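Glutathione S-transferase 2 (Heligmosomoides polygyrus, PDB 1TW9) probably catalyses the transfer of glutathione to electrophilic compounds RX, giving an S-substituted glutathione and a halide. Local coordinates at residues N10-G15 / E199-T204; F135-L140 / E176-V181. All blocks are in the same frame, centred on the assembly; numbering follows the deposited sequence.

From the N terminus the chain runs through strand 4-9 of the thioredoxin-like domain into the loop 10-15, the first half of contact 1. Its partner, 199-204, comes only at the far end of the chain, after helix 192-200, so this contact closes a loop that takes in nearly the whole protein and ties the C-terminal tail to the N-terminal domain. Contact 2 falls within that loop: helix 119-142 supplies 135-140, and a much shorter excursion, including helix 155-170, brings the chain back at 176-181. It joins two parts of the helical domain. The two contacts do not cross or touch; the centres of contact 1 and contact 2 lie about 26 Å apart.

Contact 1 of 2, residues N10-G15 / E199-T204; sequences NGRGAG and ETRPET
Arg12 reaches the C-terminal tail through NH1, which donates a hydrogen bond to the carbonyl O of Thr204 (2.8 Å, N-H...O angle 152°), approaching tilted from the carbonyl plane. The same NH1 donates to a water that in turn binds Pro202 O and Thr204 N, so one nitrogen engages the tail directly and through solvent. Further back, CD of Arg12 lies 3.5 Å above the guanidinium of Arg201, over its centre; a bend at chi3 (-58°) turns NE off the extended line of the chain. The like charges, Arg12 NE and Arg201 NH1 being 4.5 Å apart, are probably eased by acidic neighbours, since Arg201 NH2 forms salt bridges with Glu16 and Glu162. An alanine in place of Arg12 would probably leave Thr204 O and the water without their NH1 partner and uncover one face of Arg201. Beside this, Thr204 CG2 packs 3.3 Å from Asn10 O, while its OG1, 3.4 Å from Gly11 CA, hydrogen-bonds to the terminal carboxylate of Phe206. Asn10 OD1 is bound by Arg33. The arrangement is a surface contact at the domain interface, fastening the tail beyond helix 192-200 to the loop between strand 4-9 and helix 16-24.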
loop_
_atom_site.group_PDB
_atom_site.type_symbol
_atom_site.label_atom_id
_atom_site.label_comp_id
_atom_site.label_asym_id
_atom_site.label_seq_id
_atom_site.Cartn_x
_atom_site.Cartn_y
_atom_site.Cartn_z
ATOM N N ASN A 10 0.538 -18.594 12.989
ATOM C CA ASN A 10 0.059 -19.832 12.368
ATOM C C ASN A 10 -1.329 -19.630 11.830
ATOM O O ASN A 10 -2.316 -20.069 12.390
ATOM C CB ASN A 10 0.077 -21.064 13.301
ATOM C CG ASN A 10 -0.257 -22.335 12.575
ATOM O OD1 ASN A 10 -0.152 -22.391 11.369
ATOM N ND2 ASN A 10 -0.663 -23.359 13.322
ATOM N N GLY A 11 -1.358 -18.961 10.705
ATOM C CA GLY A 11 -2.541 -18.770 9.947
ATOM C C GLY A 11 -2.260 -18.169 8.602
ATOM O O GLY A 11 -1.159 -17.794 8.302
ATOM N N ARG A 12 -3.321 -18.077 7.813
ATOM C CA ARG A 12 -3.249 -17.501 6.467
ATOM C C ARG A 12 -3.068 -16.001 6.674
ATOM O O ARG A 12 -1.972 -15.490 6.536
ATOM C CB ARG A 12 -4.512 -17.820 5.618
ATOM C CG ARG A 12 -4.707 -19.309 5.387
ATOM C CD ARG A 12 -5.913 -19.618 4.545
ATOM N NE ARG A 12 -7.145 -19.073 5.146
ATOM C CZ ARG A 12 -7.771 -19.642 6.152
ATOM N NH1 ARG A 12 -7.343 -20.802 6.591
ATOM N NH2 ARG A 12 -8.882 -19.129 6.662
ATOM N N GLY A 13 -4.151 -15.302 6.987
ATOM C CA GLY A 13 -4.088 -13.920 7.422
ATOM C C GLY A 13 -3.298 -13.045 6.506
ATOM O O GLY A 13 -3.394 -13.161 5.291
ATOM N N ALA A 14 -2.484 -12.188 7.106
ATOM C CA ALA A 14 -1.625 -11.260 6.405
ATOM C C ALA A 14 -0.397 -11.843 5.777
ATOM O O ALA A 14 0.270 -11.159 5.021
ATOM C CB ALA A 14 -1.232 -10.112 7.359
ATOM N N GLY A 15 -0.074 -13.103 6.101
ATOM C CA GLY A 15 1.114 -13.775 5.574
ATOM C C GLY A 15 0.856 -14.532 4.265
ATOM O O GLY A 15 1.750 -14.778 3.492
ATOM N N GLU A 199 -3.808 -27.234 -1.181
ATOM C CA GLU A 199 -4.013 -28.597 -0.761
ATOM C C GLU A 199 -3.129 -28.993 0.392
ATOM O O GLU A 199 -3.526 -29.900 1.132
ATOM C CB GLU A 199 -3.717 -29.575 -1.899
ATOM C CG GLU A 199 -4.690 -29.483 -3.023
ATOM C CD GLU A 199 -4.276 -30.347 -4.201
ATOM O OE1 GLU A 199 -3.109 -30.866 -4.251
ATOM O OE2 GLU A 199 -5.125 -30.478 -5.074
ATOM N N THR A 200 -1.961 -28.356 0.520
ATOM C CA THR A 200 -0.927 -28.712 1.470
ATOM C C THR A 200 -0.659 -27.768 2.639
ATOM O O THR A 200 0.065 -28.153 3.579
ATOM C CB THR A 200 0.407 -29.005 0.791
ATOM O OG1 THR A 200 0.918 -27.844 0.144
ATOM C CG2 THR A 200 0.241 -30.033 -0.294
ATOM N N ARG A 201 -1.266 -26.600 2.638
ATOM C CA ARG A 201 -0.967 -25.635 3.693
ATOM C C ARG A 201 -1.614 -26.130 4.976
ATOM O O ARG A 201 -2.562 -26.883 4.928
ATOM C CB ARG A 201 -1.460 -24.246 3.340
ATOM C CG ARG A 201 -2.898 -24.173 3.147
ATOM C CD ARG A 201 -3.297 -22.800 2.686
ATOM N NE ARG A 201 -4.721 -22.786 2.468
ATOM C CZ ARG A 201 -5.354 -21.821 1.859
ATOM N NH1 ARG A 201 -6.667 -21.930 1.679
ATOM N NH2 ARG A 201 -4.730 -20.765 1.409
ATOM N N PRO A 202 -1.119 -25.678 6.124
ATOM C CA PRO A 202 -1.778 -25.944 7.408
ATOM C C PRO A 202 -3.190 -25.430 7.409
ATOM O O PRO A 202 -3.420 -24.316 6.886
ATOM C CB PRO A 202 -0.910 -25.173 8.399
ATOM C CG PRO A 202 0.461 -25.154 7.758
ATOM C CD PRO A 202 0.144 -24.923 6.317
ATOM N N GLU A 203 -4.105 -26.225 7.919
ATOM C CA GLU A 203 -5.500 -25.812 8.009
ATOM C C GLU A 203 -5.677 -25.021 9.286
ATOM O O GLU A 203 -5.580 -25.565 10.383
ATOM C CB GLU A 203 -6.424 -27.005 8.040
ATOM C CG GLU A 203 -6.473 -27.835 6.777
ATOM C CD GLU A 203 -7.362 -29.061 6.951
ATOM O OE1 GLU A 203 -8.477 -28.910 7.555
ATOM O OE2 GLU A 203 -6.943 -30.194 6.540
ATOM N N THR A 204 -5.960 -23.728 9.143
ATOM C CA THR A 204 -6.031 -22.847 10.300
ATOM C C THR A 204 -7.338 -22.077 10.230
ATOM O O THR A 204 -7.877 -21.901 9.143
ATOM C CB THR A 204 -4.871 -21.826 10.330
ATOM O OG1 THR A 204 -4.711 -21.209 9.049
ATOM C CG2 THR A 204 -3.538 -22.526 10.535
HETATM O O HOH W 1 -5.740 -22.875 6.074
#

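Contact 2 of 2, residues F135-L140 / E176-V181; sequences FITKFL and EGFPEV. Unlike the reference sequence in segment 135-140: Leu140 (reference Pro).
Thr137 and Val181 lie at the heart of a side-chain packing contact between two helices of the all-helical C-terminal domain of the transferase, where the later part of helix 119-142 meets the first turn of helix 179-189. The packing mixes apolar branches with a water-bridged polar side. Val181 CG2 is the shared contact point: it sits 3.5 Å from Thr137 OG1 and 3.9 Å from Ile136 CG2, the valine crossing both side chains at about a right angle. CG2 of Ile136 stands anti to the backbone N, the branch that meets the valine. Leu140, which replaces a proline of the reference sequence, extends CD1 over the backbone of the incoming helix, 3.8 Å from Glu180 O.

On the polar side, Thr137 OG1 accepts a hydrogen bond from a water at 2.8 Å, and that water also donates to Glu180 OE1 and accepts from Val181 N, bridging the two segments. A bend at chi2 (80°) places CD of Glu180, and OE1 lies 3.7 Å from Thr137 CG2; OE2 forms a salt bridge with Lys141, one residue beyond the segment. Thr137 OG1 has a second partner in Leu133 O, a bond back along its own helix. Phe178, at the N-cap position, presents the edge of its ring to Thr137, CD2 lying 3.8 Å from OG1, and the water lies in the ring plane.

Beyond the pair, Leu148 packs on Ile136 and Leu140, and Leu133 of helix 119-142 touches both Phe178 and Val181. Ile136 also rests on Leu91, which joins the contact to helix 82-101.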
loop_
_atom_site.group_PDB
_atom_site.type_symbol
_atom_site.label_atom_id
_atom_site.label_comp_id
_atom_site.label_asym_id
_atom_site.label_seq_id
_atom_site.Cartn_x
_atom_site.Cartn_y
_atom_site.Cartn_z
ATOM N N PHE A 135 -16.501 -2.948 -8.249
ATOM C CA PHE A 135 -15.248 -2.365 -8.808
ATOM C C PHE A 135 -14.365 -3.435 -9.451
ATOM O O PHE A 135 -13.881 -3.251 -10.596
ATOM C CB PHE A 135 -14.420 -1.642 -7.732
ATOM C CG PHE A 135 -15.109 -0.438 -7.120
ATOM C CD1 PHE A 135 -15.015 -0.200 -5.753
ATOM C CD2 PHE A 135 -15.838 0.445 -7.886
ATOM C CE1 PHE A 135 -15.628 0.901 -5.182
ATOM C CE2 PHE A 135 -16.431 1.532 -7.327
ATOM C CZ PHE A 135 -16.338 1.759 -5.954
ATOM N N ILE A 136 -14.186 -4.534 -8.758
ATOM C CA ILE A 136 -13.407 -5.691 -9.265
ATOM C C ILE A 136 -13.961 -6.215 -10.577
ATOM O O ILE A 136 -13.216 -6.467 -11.528
ATOM C CB ILE A 136 -13.343 -6.875 -8.201
ATOM C CG1 ILE A 136 -12.565 -6.489 -6.976
ATOM C CG2 ILE A 136 -12.699 -8.185 -8.843
ATOM C CD1 ILE A 136 -11.253 -5.875 -7.245
ATOM N N THR A 137 -15.280 -6.373 -10.654
ATOM C CA THR A 137 -15.966 -6.852 -11.858
ATOM C C THR A 137 -15.720 -5.964 -13.089
ATOM O O THR A 137 -15.479 -6.452 -14.213
ATOM C CB THR A 137 -17.442 -6.966 -11.568
ATOM O OG1 THR A 137 -17.629 -7.987 -10.561
ATOM C CG2 THR A 137 -18.165 -7.507 -12.798
ATOM N N LYS A 138 -15.711 -4.657 -12.863
ATOM C CA LYS A 138 -15.410 -3.691 -13.897
ATOM C C LYS A 138 -13.995 -3.909 -14.455
ATOM O O LYS A 138 -13.840 -3.911 -15.647
ATOM C CB LYS A 138 -15.624 -2.300 -13.324
ATOM C CG LYS A 138 -15.133 -1.203 -14.067
ATOM C CD LYS A 138 -15.553 0.121 -13.355
ATOM C CE LYS A 138 -14.575 0.550 -12.191
ATOM N NZ LYS A 138 -15.130 1.886 -11.704
ATOM N N PHE A 139 -13.013 -4.160 -13.591
ATOM C CA PHE A 139 -11.679 -4.492 -14.044
ATOM C C PHE A 139 -11.636 -5.834 -14.824
ATOM O O PHE A 139 -11.030 -5.919 -15.905
ATOM C CB PHE A 139 -10.714 -4.478 -12.852
ATOM C CG PHE A 139 -10.223 -3.110 -12.513
ATOM C CD1 PHE A 139 -10.982 -2.232 -11.800
ATOM C CD2 PHE A 139 -8.939 -2.693 -12.916
ATOM C CE1 PHE A 139 -10.521 -0.974 -11.442
ATOM C CE2 PHE A 139 -8.490 -1.406 -12.591
ATOM C CZ PHE A 139 -9.265 -0.540 -11.872
ATOM N N LEU A 140 -12.282 -6.870 -14.283
ATOM C CA LEU A 140 -12.349 -8.152 -14.988
ATOM C C LEU A 140 -12.994 -8.009 -16.339
ATOM O O LEU A 140 -12.520 -8.545 -17.378
ATOM C CB LEU A 140 -13.120 -9.168 -14.174
ATOM C CG LEU A 140 -12.425 -9.462 -12.868
ATOM C CD1 LEU A 140 -13.256 -10.240 -11.829
ATOM C CD2 LEU A 140 -11.135 -10.250 -13.105
ATOM N N GLU A 176 -22.848 -14.548 -4.928
ATOM C CA GLU A 176 -24.054 -14.466 -5.698
ATOM C C GLU A 176 -24.120 -13.051 -6.259
ATOM O O GLU A 176 -23.923 -12.065 -5.517
ATOM C CB GLU A 176 -25.274 -14.817 -4.858
ATOM C CG GLU A 176 -25.339 -16.273 -4.442
ATOM C CD GLU A 176 -26.575 -16.650 -3.641
ATOM O OE1 GLU A 176 -27.490 -15.796 -3.526
ATOM O OE2 GLU A 176 -26.681 -17.824 -3.182
ATOM N N GLY A 177 -24.324 -12.944 -7.567
ATOM C CA GLY A 177 -24.335 -11.635 -8.232
ATOM C C GLY A 177 -23.049 -11.248 -8.900
ATOM O O GLY A 177 -22.969 -10.228 -9.606
ATOM N N PHE A 178 -22.038 -12.096 -8.744
ATOM C CA PHE A 178 -20.647 -11.765 -9.199
ATOM C C PHE A 178 -20.009 -12.984 -9.862
ATOM O O PHE A 178 -18.985 -13.500 -9.383
ATOM C CB PHE A 178 -19.842 -11.337 -7.996
ATOM C CG PHE A 178 -20.382 -10.105 -7.361
ATOM C CD1 PHE A 178 -21.161 -10.175 -6.247
ATOM C CD2 PHE A 178 -20.290 -8.920 -8.024
ATOM C CE1 PHE A 178 -21.763 -9.001 -5.703
ATOM C CE2 PHE A 178 -20.820 -7.735 -7.498
ATOM C CZ PHE A 178 -21.608 -7.806 -6.329
ATOM N N PRO A 179 -20.574 -13.444 -10.973
ATOM C CA PRO A 179 -20.050 -14.670 -11.598
ATOM C C PRO A 179 -18.636 -14.516 -12.084
ATOM O O PRO A 179 -17.834 -15.485 -11.989
ATOM C CB PRO A 179 -20.973 -14.916 -12.782
ATOM C CG PRO A 179 -21.765 -13.607 -12.993
ATOM C CD PRO A 179 -21.743 -12.874 -11.706
ATOM N N GLU A 180 -18.313 -13.333 -12.580
ATOM C CA GLU A 180 -16.916 -13.105 -13.086
ATOM C C GLU A 180 -15.893 -13.212 -11.943
ATOM O O GLU A 180 -14.808 -13.737 -12.107
ATOM C CB GLU A 180 -16.782 -11.750 -13.790
ATOM C CG GLU A 180 -17.563 -11.580 -15.069
ATOM C CD GLU A 180 -19.052 -11.249 -14.867
ATOM O OE1 GLU A 180 -19.494 -10.862 -13.716
ATOM O OE2 GLU A 180 -19.803 -11.381 -15.889
ATOM N N VAL A 181 -16.269 -12.719 -10.767
ATOM C CA VAL A 181 -15.394 -12.789 -9.611
ATOM C C VAL A 181 -15.253 -14.229 -9.190
ATOM O O VAL A 181 -14.172 -14.652 -8.854
ATOM C CB VAL A 181 -15.917 -11.946 -8.442
ATOM C CG1 VAL A 181 -15.130 -12.227 -7.158
ATOM C CG2 VAL A 181 -15.886 -10.476 -8.758
HETATM O O HOH W 2 -18.485 -10.589 -11.097
#